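Long-range contacts in pyruvate kinase (Pseudomonas aeruginosa, PDB 6QXL), which probably catalyses the last step of glycolysis, the transfer of phosphate from phosphoenolpyruvate to ADP to give pyruvate and ATP: residues Q24-I30 with P325-K330; M202-R206 with L237-D242; S348-L352 with M368-H373. Numbering follows the deposited sequence.

Contact 1: Q24-I30 with P325-K330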
# COMPACT_ATOMS: atom_id res chain seq x y z
N GLN A 24 -7.48 10.78 -46.29
CA GLN A 24 -6.29 11.13 -45.52
C GLN A 24 -6.49 11.00 -44.00
O GLN A 24 -5.55 10.62 -43.30
CB GLN A 24 -5.85 12.53 -45.86
CG GLN A 24 -5.09 12.66 -47.17
CD GLN A 24 -4.80 14.12 -47.48
OE1 GLN A 24 -5.61 14.81 -48.15
NE2 GLN A 24 -3.70 14.61 -46.96
N LEU A 25 -7.70 11.31 -43.52
CA LEU A 25 -8.02 11.13 -42.11
C LEU A 25 -8.05 9.65 -41.72
O LEU A 25 -7.58 9.28 -40.64
CB LEU A 25 -9.38 11.77 -41.78
CG LEU A 25 -9.55 13.28 -41.86
CD1 LEU A 25 -11.01 13.64 -41.56
CD2 LEU A 25 -8.60 13.99 -40.92
N ILE A 26 -8.63 8.83 -42.58
CA ILE A 26 -8.65 7.38 -42.39
C ILE A 26 -7.22 6.86 -42.30
O ILE A 26 -6.88 6.09 -41.39
CB ILE A 26 -9.43 6.68 -43.52
CG1 ILE A 26 -10.88 7.28 -43.56
CG2 ILE A 26 -9.45 5.18 -43.34
CD1 ILE A 26 -11.75 7.23 -42.43
N LEU A 27 -6.37 7.29 -43.22
CA LEU A 27 -4.98 6.85 -43.21
C LEU A 27 -4.19 7.40 -42.04
O LEU A 27 -3.25 6.77 -41.61
CB LEU A 27 -4.27 7.21 -44.52
CG LEU A 27 -4.75 6.47 -45.74
CD1 LEU A 27 -4.37 7.28 -47.00
CD2 LEU A 27 -4.24 5.03 -45.78
N ALA A 28 -4.58 8.57 -41.55
CA ALA A 28 -3.88 9.16 -40.41
C ALA A 28 -4.24 8.46 -39.10
O ALA A 28 -3.54 8.64 -38.09
CB ALA A 28 -4.17 10.65 -40.32
N GLY A 29 -5.33 7.70 -39.10
CA GLY A 29 -5.66 6.82 -38.01
C GLY A 29 -6.94 7.09 -37.25
O GLY A 29 -7.09 6.60 -36.14
N ILE A 30 -7.90 7.83 -37.79
CA ILE A 30 -9.10 8.06 -37.01
C ILE A 30 -9.79 6.73 -36.71
O ILE A 30 -9.82 5.83 -37.53
CB ILE A 30 -10.09 9.05 -37.66
CG1 ILE A 30 -10.69 8.53 -38.96
CG2 ILE A 30 -9.43 10.40 -37.90
CD1 ILE A 30 -12.06 9.13 -39.20
N PRO A 325 -6.92 19.70 -40.61
CA PRO A 325 -7.55 18.53 -40.00
C PRO A 325 -6.68 17.26 -39.98
O PRO A 325 -6.66 16.53 -38.99
CB PRO A 325 -8.81 18.33 -40.84
CG PRO A 325 -8.54 19.02 -42.11
CD PRO A 325 -7.69 20.20 -41.76
N VAL A 326 -5.95 17.02 -41.05
CA VAL A 326 -5.14 15.80 -41.10
C VAL A 326 -3.96 15.91 -40.15
O VAL A 326 -3.66 14.97 -39.40
CB VAL A 326 -4.69 15.48 -42.54
CG1 VAL A 326 -3.77 14.27 -42.59
CG2 VAL A 326 -5.93 15.25 -43.40
N GLU A 327 -3.33 17.06 -40.12
CA GLU A 327 -2.17 17.27 -39.25
C GLU A 327 -2.56 17.18 -37.77
O GLU A 327 -1.79 16.68 -36.95
CB GLU A 327 -1.49 18.59 -39.55
CG GLU A 327 -0.93 18.69 -40.98
CD GLU A 327 -1.90 19.15 -42.08
OE1 GLU A 327 -3.15 19.20 -41.90
OE2 GLU A 327 -1.40 19.51 -43.15
N ALA A 328 -3.78 17.62 -37.44
CA ALA A 328 -4.29 17.49 -36.08
C ALA A 328 -4.40 16.03 -35.66
O ALA A 328 -3.91 15.66 -34.59
CB ALA A 328 -5.63 18.20 -35.94
N VAL A 329 -5.01 15.21 -36.50
CA VAL A 329 -5.14 13.79 -36.20
C VAL A 329 -3.75 13.16 -36.04
O VAL A 329 -3.50 12.43 -35.08
CB VAL A 329 -5.94 13.06 -37.29
CG1 VAL A 329 -5.81 11.53 -37.15
CG2 VAL A 329 -7.41 13.49 -37.24
N LYS A 330 -2.84 13.45 -36.96
CA LYS A 330 -1.49 12.91 -36.87
C LYS A 330 -0.81 13.30 -35.55
O LYS A 330 -0.22 12.45 -34.88
CB LYS A 330 -0.62 13.35 -38.05
CG LYS A 330 -1.00 12.69 -39.35
CD LYS A 330 0.06 12.90 -40.43
CE LYS A 330 -0.40 12.36 -41.78
NZ LYS A 330 0.36 12.96 -42.91
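Val326 and Val329, one turn apart and both with chi1 in the t well, supply the apolar surface that helix 325-330 turns to helix 24-28. Across from them Leu25 is mt: its CA-CB bond points sideways, yet CD2 reaches 3.9 Å from both Val326 CG2 and Val329 CG2 and 3.7 Å from Pro325 O. Ala28, with CB aimed across the interface, sits 3.7 Å from Val329 CG1 and 3.9 Å from Lys330 CG, so Lys330 contributes its aliphatic stem. Ile30 adds CG2 at 3.8 Å from Val329 CG2. The segment axes approach to 9.2 Å at only 9°, a nearly parallel packing. Gly29, at phi 117°, ends the first helix in a Schellman motif, with Ile30 N to Leu25 O at 3.2 Å. Val329 also packs on Leu315 of strand 312-315; the closed TIM barrel brings its first and last helices, 19-28 and 325-340, side by side. With 344 Å² buried and every cross-segment contact a van der Waals one, the helices are joined here by shape and apolar burial, without directional bonds.

Contact 2: M202-R206 with L237-D242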
# COMPACT_ATOMS: atom_id res chain seq x y z
N MET A 202 -31.58 9.33 -20.40
CA MET A 202 -30.93 8.32 -21.22
C MET A 202 -31.85 7.14 -21.53
O MET A 202 -31.76 6.57 -22.62
CB MET A 202 -29.65 7.80 -20.54
CG MET A 202 -28.52 8.81 -20.40
SD MET A 202 -28.05 9.68 -21.89
CE MET A 202 -27.40 8.31 -22.86
N GLU A 203 -32.69 6.75 -20.57
CA GLU A 203 -33.65 5.66 -20.80
C GLU A 203 -34.66 6.05 -21.88
O GLU A 203 -35.00 5.24 -22.74
CB GLU A 203 -34.35 5.28 -19.52
CG GLU A 203 -33.49 4.44 -18.60
CD GLU A 203 -33.84 4.62 -17.12
OE1 GLU A 203 -34.80 5.32 -16.75
OE2 GLU A 203 -33.11 4.05 -16.27
N TYR A 204 -35.13 7.30 -21.83
CA TYR A 204 -36.03 7.81 -22.84
C TYR A 204 -35.38 7.74 -24.23
O TYR A 204 -35.98 7.27 -25.20
CB TYR A 204 -36.45 9.25 -22.51
CG TYR A 204 -37.52 9.84 -23.41
CD1 TYR A 204 -38.42 9.03 -24.15
CD2 TYR A 204 -37.70 11.23 -23.48
CE1 TYR A 204 -39.39 9.59 -24.94
CE2 TYR A 204 -38.70 11.79 -24.27
CZ TYR A 204 -39.52 10.96 -25.02
OH TYR A 204 -40.53 11.48 -25.77
N ALA A 205 -34.14 8.19 -24.32
CA ALA A 205 -33.43 8.15 -25.60
C ALA A 205 -33.25 6.72 -26.10
O ALA A 205 -33.36 6.46 -27.30
CB ALA A 205 -32.11 8.86 -25.49
N ARG A 206 -33.02 5.79 -25.17
CA ARG A 206 -32.85 4.39 -25.53
C ARG A 206 -34.16 3.80 -26.06
O ARG A 206 -34.15 3.04 -27.04
CB ARG A 206 -32.36 3.57 -24.33
CG ARG A 206 -31.73 2.24 -24.73
CD ARG A 206 -31.21 1.48 -23.52
NE ARG A 206 -29.97 2.02 -22.96
CZ ARG A 206 -28.74 1.84 -23.47
NH1 ARG A 206 -28.57 1.17 -24.61
NH2 ARG A 206 -27.68 2.33 -22.87
N LEU A 237 -26.32 8.27 -14.07
CA LEU A 237 -26.24 8.60 -15.48
C LEU A 237 -25.30 7.69 -16.23
O LEU A 237 -25.59 7.26 -17.34
CB LEU A 237 -25.81 10.05 -15.60
CG LEU A 237 -25.87 10.77 -16.92
CD1 LEU A 237 -27.16 10.48 -17.67
CD2 LEU A 237 -25.76 12.26 -16.58
N ILE A 238 -24.18 7.35 -15.62
CA ILE A 238 -23.21 6.44 -16.25
C ILE A 238 -23.82 5.05 -16.44
O ILE A 238 -23.67 4.44 -17.49
CB ILE A 238 -21.92 6.36 -15.42
CG1 ILE A 238 -21.14 7.66 -15.54
CG2 ILE A 238 -21.05 5.20 -15.87
CD1 ILE A 238 -19.89 7.75 -14.70
N ARG A 239 -24.51 4.56 -15.42
CA ARG A 239 -25.03 3.18 -15.48
C ARG A 239 -26.11 3.01 -16.52
O ARG A 239 -26.25 1.92 -17.06
CB ARG A 239 -25.55 2.73 -14.12
CG ARG A 239 -24.45 2.30 -13.24
CD ARG A 239 -24.96 1.61 -12.01
NE ARG A 239 -24.08 1.91 -10.90
CZ ARG A 239 -24.31 2.78 -9.92
NH1 ARG A 239 -25.38 3.57 -9.91
NH2 ARG A 239 -23.39 2.93 -8.97
N ALA A 240 -26.81 4.09 -16.82
CA ALA A 240 -27.83 4.10 -17.86
C ALA A 240 -27.28 4.22 -19.27
O ALA A 240 -28.06 4.30 -20.20
CB ALA A 240 -28.81 5.24 -17.59
N SER A 241 -25.96 4.28 -19.43
CA SER A 241 -25.36 4.50 -20.74
C SER A 241 -24.43 3.36 -21.07
O SER A 241 -24.17 2.49 -20.27
CB SER A 241 -24.60 5.81 -20.78
OG SER A 241 -25.29 6.84 -20.07
N ASP A 242 -23.94 3.37 -22.30
CA ASP A 242 -22.89 2.46 -22.71
C ASP A 242 -21.55 3.16 -22.71
O ASP A 242 -20.51 2.51 -22.58
CB ASP A 242 -23.21 1.92 -24.10
CG ASP A 242 -24.58 1.29 -24.17
OD1 ASP A 242 -24.87 0.38 -23.37
OD2 ASP A 242 -25.40 1.74 -24.98
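Residues 202-206 form one continuous piece of helix, with Arg206 N bonded to Met202 O at 2.9 Å, whereas 237-242 is a helix end that runs out through a turn toward strand 243-247. Helical angles hold through Arg239; Ala240 (phi/psi -80/1°) and Ser241 (-122/172°) then redirect the backbone. The CA atoms come nearest at Met202 and Ala240, 6.2 Å apart, so the helix faces the turn where the other helix finishes. Ser241 OG holds this turn by donating to Leu237 O at 2.8 Å.

Met202, with all three chi angles in the m well, provides the apolar packing: its CG lies 3.5 Å from Leu237 CD1 and its CB 4.0 Å from Ala240 CB. Met202 CE lies 3.8 Å from the hydroxyl Ser241 OG. One helical turn later the chemistry becomes ionic. Arg206 extends to Asp242 in a salt bridge in which NH1 and NH2 both donate to OD2, each at 3.2 Å, while NH2 also makes a weak bond to Ala240 O at 3.3 Å. These oxygens lie near the guanidinium plane, as in-plane hydrogen bonding requires.

Asp242 OD2 also accepts from Leu218 N of strand 217-222, so the carboxylate ties Arg206 to the barrel wall. Met202 packs inward on Val193 of strand 190-193 and Ala220 of strand 217-222. The contact thus joins two consecutive outer helices of the TIM barrel, 199-211 and 231-239, over the strands beneath, just where the chain enters strand 243-247.

Contact 3: S348-L352 with M368-H373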
# COMPACT_ATOMS: atom_id res chain seq x y z
N SER A 348 -1.53 -2.51 -13.38
CA SER A 348 -2.89 -2.54 -12.83
C SER A 348 -2.89 -3.16 -11.42
O SER A 348 -2.07 -4.02 -11.10
CB SER A 348 -3.84 -3.31 -13.78
OG SER A 348 -5.14 -3.43 -13.24
N SER A 349 -3.81 -2.70 -10.58
CA SER A 349 -4.12 -3.36 -9.31
C SER A 349 -5.11 -4.55 -9.47
O SER A 349 -5.33 -5.30 -8.53
CB SER A 349 -4.70 -2.35 -8.32
OG SER A 349 -5.99 -1.89 -8.75
N HIS A 350 -5.70 -4.70 -10.66
CA HIS A 350 -6.53 -5.84 -11.02
C HIS A 350 -7.77 -6.05 -10.17
O HIS A 350 -8.23 -7.18 -9.97
CB HIS A 350 -5.72 -7.14 -11.16
CG HIS A 350 -4.70 -7.09 -12.25
ND1 HIS A 350 -4.96 -7.31 -13.60
CD2 HIS A 350 -3.40 -6.75 -12.18
CE1 HIS A 350 -3.86 -7.13 -14.27
NE2 HIS A 350 -2.88 -6.81 -13.46
N ARG A 351 -8.31 -4.93 -9.67
CA ARG A 351 -9.51 -4.93 -8.85
C ARG A 351 -9.43 -5.87 -7.64
O ARG A 351 -10.43 -6.46 -7.24
CB ARG A 351 -10.73 -5.22 -9.74
CG ARG A 351 -10.91 -4.19 -10.85
CD ARG A 351 -12.12 -4.47 -11.71
NE ARG A 351 -12.48 -3.32 -12.57
CZ ARG A 351 -13.50 -3.30 -13.41
NH1 ARG A 351 -14.30 -4.37 -13.55
NH2 ARG A 351 -13.76 -2.19 -14.11
N LEU A 352 -8.22 -5.98 -7.06
CA LEU A 352 -8.00 -6.79 -5.86
C LEU A 352 -8.93 -6.38 -4.73
O LEU A 352 -9.19 -5.18 -4.52
CB LEU A 352 -6.56 -6.72 -5.36
CG LEU A 352 -5.71 -7.97 -5.57
CD1 LEU A 352 -5.58 -8.42 -7.01
CD2 LEU A 352 -4.31 -7.68 -5.03
N MET A 368 -6.77 -10.53 -18.20
CA MET A 368 -5.91 -9.35 -18.02
C MET A 368 -4.88 -9.59 -16.93
O MET A 368 -3.70 -9.27 -17.11
CB MET A 368 -6.73 -8.11 -17.75
CG MET A 368 -7.65 -7.76 -18.91
SD MET A 368 -6.86 -7.76 -20.53
CE MET A 368 -5.83 -6.31 -20.42
N TYR A 369 -5.32 -10.20 -15.82
CA TYR A 369 -4.38 -10.63 -14.78
C TYR A 369 -3.29 -11.53 -15.35
O TYR A 369 -2.11 -11.30 -15.14
CB TYR A 369 -5.11 -11.34 -13.67
CG TYR A 369 -4.22 -12.01 -12.65
CD1 TYR A 369 -3.66 -11.28 -11.60
CD2 TYR A 369 -3.98 -13.38 -12.71
CE1 TYR A 369 -2.88 -11.90 -10.65
CE2 TYR A 369 -3.22 -14.01 -11.72
CZ TYR A 369 -2.69 -13.27 -10.70
OH TYR A 369 -1.94 -13.90 -9.74
N THR A 370 -3.69 -12.55 -16.09
CA THR A 370 -2.72 -13.48 -16.62
C THR A 370 -1.75 -12.80 -17.58
O THR A 370 -0.54 -12.99 -17.48
CB THR A 370 -3.42 -14.66 -17.32
OG1 THR A 370 -4.28 -15.29 -16.38
CG2 THR A 370 -2.42 -15.65 -17.83
N ALA A 371 -2.28 -12.00 -18.50
CA ALA A 371 -1.45 -11.33 -19.51
C ALA A 371 -0.48 -10.34 -18.89
O ALA A 371 0.68 -10.26 -19.30
CB ALA A 371 -2.31 -10.65 -20.54
N ASN A 372 -0.94 -9.61 -17.89
CA ASN A 372 -0.05 -8.65 -17.22
C ASN A 372 1.06 -9.29 -16.43
O ASN A 372 2.00 -8.59 -16.10
CB ASN A 372 -0.85 -7.69 -16.31
CG ASN A 372 -1.41 -6.50 -17.08
OD1 ASN A 372 -1.34 -6.41 -18.30
ND2 ASN A 372 -1.98 -5.59 -16.35
N HIS A 373 0.99 -10.58 -16.12
CA HIS A 373 2.03 -11.24 -15.33
C HIS A 373 2.86 -12.28 -16.05
O HIS A 373 3.96 -12.54 -15.62
CB HIS A 373 1.43 -11.81 -14.07
CG HIS A 373 0.90 -10.76 -13.14
ND1 HIS A 373 -0.39 -10.30 -13.22
CD2 HIS A 373 1.49 -10.07 -12.13
CE1 HIS A 373 -0.59 -9.38 -12.29
NE2 HIS A 373 0.55 -9.20 -11.64
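His350 takes the uncommon left-handed backbone conformation (phi/psi 61/31°), as does Arg351 after it, and its imidazole carries most of the contact. An ST turn leads into it, with His350 N donating to Ser348 OG at 2.9 Å. The ring, with 99 Å² of its residue covered, lies against helix 368-373: ND1 is 3.6 Å from Tyr369 CA, and CE1 is 3.6 Å from Met368 O. Tyr369 directs its ring edge at the imidazole face in a T-shaped pair, centroids 5.8 Å apart and planes at 88°. His373 completes the aromatic cluster obliquely at 5.3 Å between centroids, its ND1 turned back to Tyr369 O at 2.8 Å. Asn372 points its amide to Ser398 OG and Arg397 O. Across the interface, Tyr369 OH bonds His350 O of the second subunit, the reciprocal bond closes the pair, and the two Tyr369 rings stack. The cluster is therefore part of a subunit interface of the pyruvate kinase homotetramer, built where the interdomain loop meets helix 359-373 of the C-terminal alpha/beta domain.

Contacts 1 and 2 both join neighbouring helices on the outside of the same TIM barrel, on opposite sides of the chain's centre, their own centres 31 Å apart. Contact 1 pairs the two ends of the barrel sequence, enclosing contact 2 along the chain; contact 2 spans two successive barrel units. Contact 3 follows both in the chain and sets the loop after helix 325-340 against helix 359-373 of the alpha/beta domain. Its centre is the most peripheral, about 26 Å from the chain centre against 17 and 15 Å, yet it is buried, with a second subunit as well as its own domain packing against it. Contact 1 is apolar and mostly buried, contact 2 is partly buried and adds a salt bridge, and contact 3 centres on an aromatic cluster with polar neighbours.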